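Local coordinates for D-methionine-binding lipoprotein MetQ (Escherichia coli, PDB 4YAH) that binds methionine as the substrate-binding lipoprotein of an ATP-driven ABC transporter that takes up D-methionine, at residues 35-39 / 65-69; 76-82 / 232-237; 131-136 / 195-200; 148-152 / 219-223. All coordinates share one frame; numbering follows the deposited sequence.

Contact 1. Residues 35-39 / 65-69. With MET (methionine), chain B.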
loop_
_atom_site.group_PDB
_atom_site.type_symbol
_atom_site.label_atom_id
_atom_site.label_comp_id
_atom_site.label_asym_id
_atom_site.label_seq_id
_atom_site.Cartn_x
_atom_site.Cartn_y
_atom_site.Cartn_z
ATOM N N VAL A 35 14.630 -7.603 6.375
ATOM C CA VAL A 35 13.444 -6.752 6.241
ATOM C C VAL A 35 12.606 -7.185 5.056
ATOM O O VAL A 35 13.112 -7.265 3.942
ATOM C CB VAL A 35 13.813 -5.280 6.072
ATOM C CG1 VAL A 35 12.561 -4.412 6.092
ATOM C CG2 VAL A 35 14.769 -4.824 7.180
ATOM N N GLY A 36 11.329 -7.466 5.308
ATOM C CA GLY A 36 10.412 -7.847 4.247
ATOM C C GLY A 36 9.832 -6.652 3.517
ATOM O O GLY A 36 9.343 -5.710 4.140
ATOM N N VAL A 37 9.888 -6.706 2.189
ATOM C CA VAL A 37 9.415 -5.640 1.306
ATOM C C VAL A 37 8.705 -6.255 0.113
ATOM O O VAL A 37 8.827 -7.459 -0.132
ATOM C CB VAL A 37 10.573 -4.730 0.819
ATOM C CG1 VAL A 37 11.305 -4.137 2.017
ATOM C CG2 VAL A 37 11.563 -5.490 -0.036
ATOM N N ILE A 38 7.964 -5.433 -0.629
ATOM C CA ILE A 38 7.235 -5.934 -1.798
ATOM C C ILE A 38 8.016 -5.676 -3.088
ATOM O O ILE A 38 8.576 -4.587 -3.277
ATOM C CB ILE A 38 5.849 -5.284 -1.933
ATOM C CG1 ILE A 38 5.115 -5.264 -0.594
ATOM C CG2 ILE A 38 5.029 -6.029 -2.993
ATOM C CD1 ILE A 38 4.856 -6.625 -0.006
ATOM N N VAL A 39 8.032 -6.663 -3.987
ATOM C CA VAL A 39 8.749 -6.515 -5.245
ATOM C C VAL A 39 8.185 -5.372 -6.061
ATOM O O VAL A 39 7.012 -5.036 -5.951
ATOM C CB VAL A 39 8.705 -7.804 -6.097
ATOM C CG1 VAL A 39 9.351 -8.919 -5.375
ATOM C CG2 VAL A 39 7.295 -8.195 -6.420
ATOM N N THR A 65 11.968 -10.461 -0.234
ATOM C CA THR A 65 10.919 -9.910 -1.082
ATOM C C THR A 65 9.682 -10.786 -1.100
ATOM O O THR A 65 9.760 -12.017 -1.020
ATOM C CB THR A 65 11.398 -9.700 -2.529
ATOM O OG1 THR A 65 11.782 -10.954 -3.112
ATOM C CG2 THR A 65 12.557 -8.732 -2.579
ATOM N N PHE A 66 8.541 -10.109 -1.202
ATOM C CA PHE A 66 7.216 -10.720 -1.231
ATOM C C PHE A 66 6.438 -10.069 -2.370
ATOM O O PHE A 66 6.817 -8.996 -2.833
ATOM C CB PHE A 66 6.471 -10.502 0.096
ATOM C CG PHE A 66 7.135 -11.137 1.283
ATOM C CD1 PHE A 66 6.762 -12.402 1.695
ATOM C CD2 PHE A 66 8.135 -10.474 1.976
ATOM C CE1 PHE A 66 7.385 -12.997 2.790
ATOM C CE2 PHE A 66 8.760 -11.063 3.055
ATOM C CZ PHE A 66 8.381 -12.318 3.465
ATOM N N ASN A 67 5.367 -10.712 -2.818
ATOM C CA ASN A 67 4.436 -10.081 -3.751
ATOM C C ASN A 67 3.007 -10.251 -3.273
ATOM O O ASN A 67 2.092 -10.452 -4.061
ATOM C CB ASN A 67 4.578 -10.649 -5.159
ATOM C CG ASN A 67 3.857 -9.804 -6.184
ATOM O OD1 ASN A 67 3.864 -8.582 -6.090
ATOM N ND2 ASN A 67 3.196 -10.451 -7.141
ATOM N N ASP A 68 2.813 -10.161 -1.968
ATOM C CA ASP A 68 1.486 -10.187 -1.396
ATOM C C ASP A 68 1.519 -9.468 -0.066
ATOM O O ASP A 68 2.595 -9.128 0.441
ATOM C CB ASP A 68 1.005 -11.615 -1.207
ATOM C CG ASP A 68 1.598 -12.258 0.040
ATOM O OD1 ASP A 68 2.824 -12.473 0.048
ATOM O OD2 ASP A 68 0.851 -12.524 1.006
ATOM N N TYR A 69 0.342 -9.263 0.508
ATOM C CA TYR A 69 0.204 -8.479 1.716
ATOM C C TYR A 69 -0.034 -9.329 2.966
ATOM O O TYR A 69 -0.202 -8.784 4.060
ATOM C CB TYR A 69 -0.957 -7.507 1.548
ATOM C CG TYR A 69 -0.707 -6.281 0.686
ATOM C CD1 TYR A 69 0.566 -5.812 0.434
ATOM C CD2 TYR A 69 -1.776 -5.554 0.193
ATOM C CE1 TYR A 69 0.769 -4.658 -0.287
ATOM C CE2 TYR A 69 -1.585 -4.406 -0.530
ATOM C CZ TYR A 69 -0.334 -3.958 -0.766
ATOM O OH TYR A 69 -0.188 -2.805 -1.495
HETATM N N MET B . 1.616 0.372 -0.108
HETATM C CA MET B . 0.196 0.089 0.104
HETATM C C MET B . -0.585 1.379 0.041
HETATM O O MET B . -0.191 2.338 0.714
HETATM C CB MET B . -0.028 -0.592 1.457
HETATM C CG MET B . -1.446 -1.094 1.683
HETATM S SD MET B . -1.701 -1.884 3.286
HETATM C CE MET B . -0.861 -3.444 3.016
HETATM O OXT MET B . -1.617 1.456 -0.655
#
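The Tyr69 ring takes Ile38 CD1 at its edge and the bound methionine on a face. Ile38 CD1 lies 4.4 Å from Tyr69 CD1. The terminal CE methyl of the bound methionine sits over the centre of one face, 3.5 Å above the plane of the Tyr69 ring, which is the geometry of a CH-pi contact. The phenol end is also placed by the pocket, because Tyr69 OH is hydrogen-bonded to Thr204. In Ile38, chi1 -46° and chi2 -61° together bring CD1 to this ring. There CD1 packs 3.4 Å from Asp68 O, a buried carbonyl oxygen with no hydrogen-bonding partner in the model.

Upstream of the tyrosine, the segments are neighbouring parallel strands of a beta-alpha-beta crossover made by strand 32-38, helix 41-57 and strand 60-66. It belongs to one lobe of a periplasmic binding protein fold. Phe66 lends both of its backbone polar groups to the pairing. Its N donates to Val37 O at 2.9 Å, and its O accepts from Val39 N, also at 2.9 Å. CA-H groups of Thr65 and Ile38 add contacts to the same two carbonyl oxygens, Val37 O and Phe66 O.

The Phe66 ring turns its edge to Val37 O and brings CE2 to 3.8 Å from Gly36 CA. A beta carbon at Gly36 would run into this ring. Helix 71-78 packs on Phe66 through Leu71, Pro72 and Ala75. Val39 straddles the strand end: CG1 crosses Thr65 CB at 3.6 Å, and CG2 touches Asn67 OD1, which is hydrogen-bonded to Gln208.

Contact 2. Residues 76-82 / 232-237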
loop_
_atom_site.group_PDB
_atom_site.type_symbol
_atom_site.label_atom_id
_atom_site.label_comp_id
_atom_site.label_asym_id
_atom_site.label_seq_id
_atom_site.Cartn_x
_atom_site.Cartn_y
_atom_site.Cartn_z
ATOM N N LEU A 76 7.172 -12.197 9.714
ATOM C CA LEU A 76 7.612 -11.394 10.847
ATOM C C LEU A 76 7.208 -12.034 12.167
ATOM O O LEU A 76 8.023 -12.153 13.071
ATOM C CB LEU A 76 7.025 -9.987 10.742
ATOM C CG LEU A 76 7.327 -9.038 11.889
ATOM C CD1 LEU A 76 8.826 -8.889 12.098
ATOM C CD2 LEU A 76 6.676 -7.689 11.642
ATOM N N SER A 77 5.946 -12.435 12.272
ATOM C CA SER A 77 5.409 -13.027 13.491
ATOM C C SER A 77 6.174 -14.292 13.871
ATOM O O SER A 77 6.464 -14.535 15.046
ATOM C CB SER A 77 3.933 -13.353 13.314
ATOM O OG SER A 77 3.422 -13.952 14.487
ATOM N N LYS A 78 6.510 -15.088 12.859
ATOM C CA LYS A 78 7.201 -16.356 13.076
ATOM C C LYS A 78 8.691 -16.191 13.331
ATOM O O LYS A 78 9.381 -17.162 13.671
ATOM C CB LYS A 78 6.989 -17.258 11.870
ATOM C CG LYS A 78 5.670 -18.008 11.898
ATOM C CD LYS A 78 5.156 -18.320 10.490
ATOM C CE LYS A 78 6.220 -18.935 9.590
ATOM N NZ LYS A 78 5.660 -19.247 8.241
ATOM N N GLY A 79 9.194 -14.977 13.147
ATOM C CA GLY A 79 10.599 -14.687 13.364
ATOM C C GLY A 79 11.485 -14.947 12.160
ATOM O O GLY A 79 12.705 -14.919 12.285
ATOM N N ASP A 80 10.884 -15.181 10.993
ATOM C CA ASP A 80 11.638 -15.419 9.756
ATOM C C ASP A 80 12.294 -14.154 9.231
ATOM O O ASP A 80 13.273 -14.214 8.489
ATOM C CB ASP A 80 10.732 -16.001 8.673
ATOM C CG ASP A 80 10.292 -17.426 8.976
ATOM O OD1 ASP A 80 10.977 -18.109 9.760
ATOM O OD2 ASP A 80 9.261 -17.864 8.430
ATOM N N ILE A 81 11.718 -13.010 9.594
ATOM C CA ILE A 81 12.317 -11.712 9.310
ATOM C C ILE A 81 12.195 -10.849 10.568
ATOM O O ILE A 81 11.400 -11.146 11.461
ATOM C CB ILE A 81 11.649 -11.021 8.101
ATOM C CG1 ILE A 81 10.145 -10.857 8.333
ATOM C CG2 ILE A 81 11.913 -11.823 6.833
ATOM C CD1 ILE A 81 9.412 -10.125 7.200
ATOM N N ASP A 82 12.994 -9.793 10.637
ATOM C CA ASP A 82 13.048 -8.910 11.801
ATOM C C ASP A 82 12.044 -7.755 11.755
ATOM O O ASP A 82 11.599 -7.246 12.796
ATOM C CB ASP A 82 14.445 -8.316 11.920
ATOM C CG ASP A 82 15.527 -9.381 12.171
ATOM O OD1 ASP A 82 16.260 -9.749 11.221
ATOM O OD2 ASP A 82 15.645 -9.844 13.328
ATOM N N VAL A 232 7.421 -2.040 10.501
ATOM C CA VAL A 232 6.770 -2.791 11.554
ATOM C C VAL A 232 7.660 -3.927 12.039
ATOM O O VAL A 232 8.317 -4.596 11.235
ATOM C CB VAL A 232 5.445 -3.350 11.054
ATOM C CG1 VAL A 232 4.815 -4.265 12.054
ATOM C CG2 VAL A 232 4.501 -2.206 10.759
ATOM N N THR A 233 7.661 -4.134 13.357
ATOM C CA THR A 233 8.398 -5.232 13.987
ATOM C C THR A 233 7.477 -5.987 14.921
ATOM O O THR A 233 6.317 -5.629 15.080
ATOM C CB THR A 233 9.602 -4.747 14.811
ATOM O OG1 THR A 233 9.134 -4.030 15.964
ATOM C CG2 THR A 233 10.513 -3.862 13.989
ATOM N N ARG A 234 8.016 -7.009 15.583
ATOM C CA ARG A 234 7.298 -7.625 16.687
ATOM C C ARG A 234 7.435 -6.723 17.910
ATOM O O ARG A 234 8.327 -5.884 17.982
ATOM C CB ARG A 234 7.839 -9.021 17.000
ATOM C CG ARG A 234 7.679 -10.040 15.875
ATOM C CD ARG A 234 8.278 -11.376 16.292
ATOM N NE ARG A 234 9.681 -11.203 16.642
ATOM C CZ ARG A 234 10.681 -11.153 15.765
ATOM N NH1 ARG A 234 10.450 -11.286 14.459
ATOM N NH2 ARG A 234 11.920 -10.966 16.199
ATOM N N GLU A 235 6.528 -6.887 18.858
ATOM C CA GLU A 235 6.649 -6.211 20.143
ATOM C C GLU A 235 8.012 -6.504 20.762
ATOM O O GLU A 235 8.648 -5.604 21.329
ATOM C CB GLU A 235 5.519 -6.654 21.070
ATOM C CG GLU A 235 5.629 -6.170 22.520
ATOM C CD GLU A 235 5.505 -4.662 22.666
ATOM O OE1 GLU A 235 4.829 -4.030 21.819
ATOM O OE2 GLU A 235 6.081 -4.110 23.631
ATOM N N ASP A 236 8.474 -7.747 20.644
ATOM C CA ASP A 236 9.686 -8.147 21.364
ATOM C C ASP A 236 10.968 -7.524 20.806
ATOM O O ASP A 236 11.954 -7.450 21.529
ATOM C CB ASP A 236 9.831 -9.687 21.406
ATOM C CG ASP A 236 9.949 -10.328 20.018
ATOM O OD1 ASP A 236 11.031 -10.257 19.399
ATOM O OD2 ASP A 236 8.961 -10.933 19.570
ATOM N N ASN A 237 10.991 -7.081 19.545
ATOM C CA ASN A 237 12.229 -6.513 19.000
ATOM C C ASN A 237 12.086 -5.073 18.520
ATOM O O ASN A 237 12.955 -4.559 17.815
ATOM C CB ASN A 237 12.772 -7.410 17.878
ATOM C CG ASN A 237 11.942 -7.357 16.627
ATOM O OD1 ASN A 237 10.709 -7.320 16.684
ATOM N ND2 ASN A 237 12.609 -7.347 15.493
HETATM O O HOH W 1 15.678 -7.860 15.498
HETATM O O HOH W 2 13.893 -11.345 14.093
#
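Arg234 starts with CG beside its backbone N (chi1 -63°) and bends at chi3 (-58°), which carries NH1 to Leu76 O. That oxygen belongs to the Schellman motif that ends helix 71-78, where it also accepts from Gly79 N. The arginine of strand 229-234 thus docks on a helix C-terminus, whose partial negative charge probably suits the guanidinium. The bond from Arg234 NH1 to Leu76 O is 2.9 Å long and fairly straight (159°), and it runs in the guanidinium plane. A second, weak bond joins NH1 to Ile81 O at 3.1 Å, also at the guanidinium edge. On another edge, Arg234 NE makes a salt bridge with Asp236 OD2 at 3.0 Å, and this fixes the rotation of the group. A methionine in place of Arg234 would probably leave the Asp236 carboxylate without its mate, remove the weak bond to Ile81 O, and leave Leu76 O only Gly79 N of the two donors described.

Beside the arginine chain, Leu76 supplies the apolar part. Its CD2 packs 3.9 Å from Val232 CG1 and also touches the strand backbone. Leu103 and Asn84 touch both of these side chains. Asn237 ND2 donates to a lone pair of Asp82 O at 2.9 Å, with that oxygen in the amide plane. Asp82 OD1 is taken by Lys34 N. Water 1 also bridges Asp82 OD2 (2.9 Å) and Asn237 ND2 (3.1 Å).

Contact 3. Residues 131-136 / 195-200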
loop_
_atom_site.group_PDB
_atom_site.type_symbol
_atom_site.label_atom_id
_atom_site.label_comp_id
_atom_site.label_asym_id
_atom_site.label_seq_id
_atom_site.Cartn_x
_atom_site.Cartn_y
_atom_site.Cartn_z
ATOM N N SER A 131 -20.853 -1.692 -15.443
ATOM C CA SER A 131 -19.429 -1.959 -15.555
ATOM C C SER A 131 -18.916 -2.633 -14.296
ATOM O O SER A 131 -19.359 -2.311 -13.193
ATOM C CB SER A 131 -18.652 -0.674 -15.789
ATOM O OG SER A 131 -18.757 -0.239 -17.128
ATOM N N GLN A 132 -17.982 -3.563 -14.466
ATOM C CA GLN A 132 -17.271 -4.110 -13.312
ATOM C C GLN A 132 -16.122 -3.192 -12.925
ATOM O O GLN A 132 -15.352 -2.723 -13.778
ATOM C CB GLN A 132 -16.765 -5.514 -13.605
ATOM C CG GLN A 132 -17.886 -6.538 -13.757
ATOM C CD GLN A 132 -17.363 -7.917 -14.056
ATOM O OE1 GLN A 132 -16.223 -8.238 -13.728
ATOM N NE2 GLN A 132 -18.185 -8.736 -14.701
ATOM N N VAL A 133 -16.010 -2.949 -11.624
ATOM C CA VAL A 133 -14.971 -2.104 -11.070
ATOM C C VAL A 133 -14.216 -2.943 -10.056
ATOM O O VAL A 133 -14.813 -3.411 -9.095
ATOM C CB VAL A 133 -15.551 -0.845 -10.401
ATOM C CG1 VAL A 133 -14.445 -0.023 -9.760
ATOM C CG2 VAL A 133 -16.326 -0.025 -11.439
ATOM N N ALA A 134 -12.920 -3.140 -10.281
ATOM C CA ALA A 134 -12.120 -4.002 -9.414
ATOM C C ALA A 134 -11.515 -3.190 -8.278
ATOM O O ALA A 134 -11.039 -2.065 -8.492
ATOM C CB ALA A 134 -11.036 -4.709 -10.212
ATOM N N VAL A 135 -11.537 -3.773 -7.082
ATOM C CA VAL A 135 -10.940 -3.174 -5.907
ATOM C C VAL A 135 -10.253 -4.251 -5.063
ATOM O O VAL A 135 -10.587 -5.435 -5.156
ATOM C CB VAL A 135 -11.985 -2.459 -5.040
ATOM C CG1 VAL A 135 -12.677 -1.347 -5.828
ATOM C CG2 VAL A 135 -13.012 -3.462 -4.527
ATOM N N PRO A 136 -9.298 -3.847 -4.219
ATOM C CA PRO A 136 -8.702 -4.814 -3.285
ATOM C C PRO A 136 -9.730 -5.449 -2.360
ATOM O O PRO A 136 -10.694 -4.776 -1.990
ATOM C CB PRO A 136 -7.712 -3.976 -2.474
ATOM C CG PRO A 136 -7.644 -2.636 -3.101
ATOM C CD PRO A 136 -8.801 -2.479 -4.025
ATOM N N GLN A 195 -14.257 -7.675 -18.928
ATOM C CA GLN A 195 -15.354 -6.939 -18.294
ATOM C C GLN A 195 -14.918 -5.865 -17.274
ATOM O O GLN A 195 -15.755 -5.101 -16.799
ATOM C CB GLN A 195 -16.306 -7.925 -17.618
ATOM C CG GLN A 195 -17.000 -8.881 -18.592
ATOM C CD GLN A 195 -17.769 -8.167 -19.707
ATOM O OE1 GLN A 195 -18.329 -7.087 -19.509
ATOM N NE2 GLN A 195 -17.783 -8.771 -20.893
ATOM N N ILE A 196 -13.624 -5.786 -16.955
ATOM C CA ILE A 196 -13.164 -4.823 -15.946
ATOM C C ILE A 196 -12.878 -3.461 -16.574
ATOM O O ILE A 196 -11.907 -3.280 -17.307
ATOM C CB ILE A 196 -11.909 -5.340 -15.214
ATOM C CG1 ILE A 196 -12.206 -6.678 -14.520
ATOM C CG2 ILE A 196 -11.384 -4.309 -14.245
ATOM C CD1 ILE A 196 -13.161 -6.610 -13.395
ATOM N N ALA A 197 -13.747 -2.499 -16.271
ATOM C CA ALA A 197 -13.682 -1.176 -16.870
ATOM C C ALA A 197 -12.826 -0.195 -16.097
ATOM O O ALA A 197 -12.398 0.833 -16.632
ATOM C CB ALA A 197 -15.098 -0.614 -17.003
ATOM N N LEU A 198 -12.568 -0.532 -14.838
ATOM C CA LEU A 198 -11.953 0.379 -13.897
ATOM C C LEU A 198 -11.411 -0.456 -12.747
ATOM O O LEU A 198 -12.052 -1.418 -12.335
ATOM C CB LEU A 198 -12.990 1.399 -13.415
ATOM C CG LEU A 198 -12.576 2.494 -12.442
ATOM C CD1 LEU A 198 -11.590 3.448 -13.083
ATOM C CD2 LEU A 198 -13.835 3.244 -11.986
ATOM N N ALA A 199 -10.224 -0.102 -12.266
ATOM C CA ALA A 199 -9.635 -0.770 -11.098
ATOM C C ALA A 199 -8.975 0.236 -10.163
ATOM O O ALA A 199 -8.215 1.096 -10.608
ATOM C CB ALA A 199 -8.612 -1.812 -11.529
ATOM N N VAL A 200 -9.236 0.095 -8.870
ATOM C CA VAL A 200 -8.526 0.869 -7.856
ATOM C C VAL A 200 -7.367 -0.005 -7.387
ATOM O O VAL A 200 -7.586 -1.089 -6.865
ATOM C CB VAL A 200 -9.429 1.261 -6.682
ATOM C CG1 VAL A 200 -8.649 2.040 -5.651
ATOM C CG2 VAL A 200 -10.586 2.104 -7.180
#
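The carboxamides of Gln132 and Gln195 are turned 47° apart and meet through aliphatic carbon rather than amide to amide. Gln195 CB lies over one face of the Gln132 amide, 3.6 Å from Gln132 NE2. Ile196 CD1 comes to the other end of that amide, 3.5 Å from Gln132 OE1. The Gln132 chain is extended beyond CG and spans both neighbours. Replacing Gln132 by an alanine is likely to strip the amide's cover from Gln195 CB and lose its contact with Ile196 CD1.

The backbones form a parallel pair, strands 132-136 and 196-200, in the second lobe's sheet. Gln132 pairs with Ile196 and Ala134 with Ala199, so the second strand carries one extra residue, a beta bulge at Ala197 and Leu198. Ala197 N donates to Gln132 O at 3.0 Å, while Leu198 N is buried with no partner in the model. Ala134 grips the other strand twice: its N donates to Leu198 O and its O accepts from Val200 N, both at 2.8 Å.

On one face Val133 and Leu198 lie side by side, with Val133 CG1 4.0 Å from Leu198 CD2. On the other, Ala134 CB meets Ala199 CB at 4.0 Å. Ser190 touches both alanines, and Leu187 packs on Ala134.

Contact 4. Residues 148-152 / 219-223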
loop_
_atom_site.group_PDB
_atom_site.type_symbol
_atom_site.label_atom_id
_atom_site.label_comp_id
_atom_site.label_asym_id
_atom_site.label_seq_id
_atom_site.Cartn_x
_atom_site.Cartn_y
_atom_site.Cartn_z
ATOM N N LEU A 148 -13.009 6.177 -1.967
ATOM C CA LEU A 148 -12.529 6.912 -3.132
ATOM C C LEU A 148 -13.617 6.974 -4.213
ATOM O O LEU A 148 -13.832 8.030 -4.828
ATOM C CB LEU A 148 -11.235 6.287 -3.671
ATOM C CG LEU A 148 -10.614 6.967 -4.897
ATOM C CD1 LEU A 148 -10.411 8.454 -4.685
ATOM C CD2 LEU A 148 -9.285 6.326 -5.243
ATOM N N LEU A 149 -14.311 5.857 -4.425
ATOM C CA LEU A 149 -15.398 5.801 -5.397
ATOM C C LEU A 149 -16.530 6.743 -4.983
ATOM O O LEU A 149 -17.223 7.305 -5.840
ATOM C CB LEU A 149 -15.914 4.373 -5.531
ATOM C CG LEU A 149 -14.899 3.410 -6.158
ATOM C CD1 LEU A 149 -15.426 1.982 -6.163
ATOM C CD2 LEU A 149 -14.492 3.816 -7.560
ATOM N N GLN A 150 -16.713 6.909 -3.676
ATOM C CA GLN A 150 -17.716 7.847 -3.169
ATOM C C GLN A 150 -17.247 9.286 -3.402
ATOM O O GLN A 150 -18.023 10.150 -3.821
ATOM C CB GLN A 150 -17.993 7.604 -1.677
ATOM C CG GLN A 150 -18.944 8.646 -1.056
ATOM C CD GLN A 150 -19.295 8.323 0.388
ATOM O OE1 GLN A 150 -20.440 8.004 0.694
ATOM N NE2 GLN A 150 -18.309 8.405 1.273
ATOM N N LYS A 151 -15.971 9.537 -3.121
ATOM C CA LYS A 151 -15.393 10.860 -3.305
ATOM C C LYS A 151 -15.577 11.373 -4.733
ATOM O O LYS A 151 -15.843 12.563 -4.936
ATOM C CB LYS A 151 -13.915 10.831 -2.938
ATOM C CG LYS A 151 -13.136 12.106 -3.197
ATOM C CD LYS A 151 -11.658 11.854 -2.932
ATOM C CE LYS A 151 -10.756 12.884 -3.594
ATOM N NZ LYS A 151 -10.841 14.205 -2.919
ATOM N N VAL A 152 -15.416 10.494 -5.717
ATOM C CA VAL A 152 -15.545 10.917 -7.113
ATOM C C VAL A 152 -16.990 10.811 -7.599
ATOM O O VAL A 152 -17.269 11.036 -8.779
ATOM C CB VAL A 152 -14.587 10.103 -8.027
ATOM C CG1 VAL A 152 -13.165 10.273 -7.533
ATOM C CG2 VAL A 152 -14.960 8.621 -8.073
ATOM N N PHE A 219 -8.537 9.082 -11.439
ATOM C CA PHE A 219 -8.816 9.858 -10.241
ATOM C C PHE A 219 -7.878 9.330 -9.179
ATOM O O PHE A 219 -7.417 8.200 -9.287
ATOM C CB PHE A 219 -10.274 9.750 -9.801
ATOM C CG PHE A 219 -10.791 8.344 -9.710
ATOM C CD1 PHE A 219 -11.540 7.793 -10.740
ATOM C CD2 PHE A 219 -10.525 7.565 -8.596
ATOM C CE1 PHE A 219 -12.017 6.496 -10.652
ATOM C CE2 PHE A 219 -11.001 6.275 -8.505
ATOM C CZ PHE A 219 -11.755 5.742 -9.527
ATOM N N VAL A 220 -7.601 10.172 -8.193
ATOM C CA VAL A 220 -6.592 9.891 -7.180
ATOM C C VAL A 220 -7.077 10.402 -5.834
ATOM O O VAL A 220 -7.677 11.469 -5.728
ATOM C CB VAL A 220 -5.240 10.558 -7.526
ATOM C CG1 VAL A 220 -4.141 10.059 -6.574
ATOM C CG2 VAL A 220 -4.876 10.292 -8.960
ATOM N N GLU A 221 -6.838 9.590 -4.823
ATOM C CA GLU A 221 -7.025 9.938 -3.425
ATOM C C GLU A 221 -6.248 11.196 -3.027
ATOM O O GLU A 221 -5.164 11.426 -3.570
ATOM C CB GLU A 221 -6.572 8.732 -2.615
ATOM C CG GLU A 221 -6.879 8.708 -1.143
ATOM C CD GLU A 221 -6.315 7.430 -0.522
ATOM O OE1 GLU A 221 -5.081 7.230 -0.624
ATOM O OE2 GLU A 221 -7.102 6.619 0.019
ATOM N N ASP A 222 -6.784 11.990 -2.087
ATOM C CA ASP A 222 -6.045 13.139 -1.525
ATOM C C ASP A 222 -4.760 12.694 -0.837
ATOM O O ASP A 222 -4.728 11.635 -0.238
ATOM C CB ASP A 222 -6.889 13.909 -0.496
ATOM C CG ASP A 222 -8.098 14.586 -1.100
ATOM O OD1 ASP A 222 -9.065 14.825 -0.336
ATOM O OD2 ASP A 222 -8.085 14.888 -2.316
ATOM N N LYS A 223 -3.713 13.516 -0.902
ATOM C CA LYS A 223 -2.463 13.237 -0.181
ATOM C C LYS A 223 -2.703 13.072 1.322
ATOM O O LYS A 223 -2.058 12.246 1.977
ATOM C CB LYS A 223 -1.436 14.349 -0.403
ATOM C CG LYS A 223 -0.888 14.428 -1.819
ATOM C CD LYS A 223 0.051 15.621 -1.979
ATOM C CE LYS A 223 0.278 15.969 -3.447
ATOM N NZ LYS A 223 0.894 14.845 -4.211
#
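Apolar packing centres on the Phe219 ring, which three side chains near the end of helix 139-151 touch. Leu148 CD2 comes to the ring edge, 3.7 Å from Phe219 CE2. Val152 CG2 sits over the centre of one face, 4.3 Å above the plane of the Phe219 ring, and Val152 CG1 touches Phe219 CB at 3.7 Å. Leu149 CD2 reaches Phe219 CZ at 3.9 Å. The ring points at the helix because Phe219 CG stands between its backbone N and carbonyl carbon (chi1 50°). The other Leu148 branch, CD1, rests against the backbone, 3.8 Å from Glu221 N.

A single charged pair closes the outer side. Lys151 runs out extended and bends only at chi4, bringing NZ to Asp222 OD2 at 2.9 Å in a hydrogen-bonded salt bridge. The ammonium meets that oxygen from above the carboxylate plane, 39° out of it. Both residues are exposed, so solvent probably weakens the attraction.

Backbone bonds to Gly116 and Ile114 hold the second segment to the sheet. Glu221 makes a salt bridge with Arg144, which is hydrogen-bonded to the methionine. The arrangement is a helix packed on a short, weakly bonded outermost strand in one lobe of a two-lobed binding protein, close to the ligand cleft.

Contacts 1 and 2 belong to one sheet, contacts 3 and 4 to the other, and the methionine lies between the two lobes. Contact 3 is the most buried and rests on strand pairing and apolar side chains. The other three are partly buried. Contact 1 also pairs parallel strands, but at an outermost strand, and it alone of the four holds a residue of the ligand pocket. Contacts 2 and 4 each tie a helix end to a strand. Contact 2 does so mainly with polar bonds and water, contact 4 with an aromatic core and one surface salt bridge. Ile81 CD1 joins contact 2 to Phe66; Leu198 CD1 joins contact 3 to Phe219.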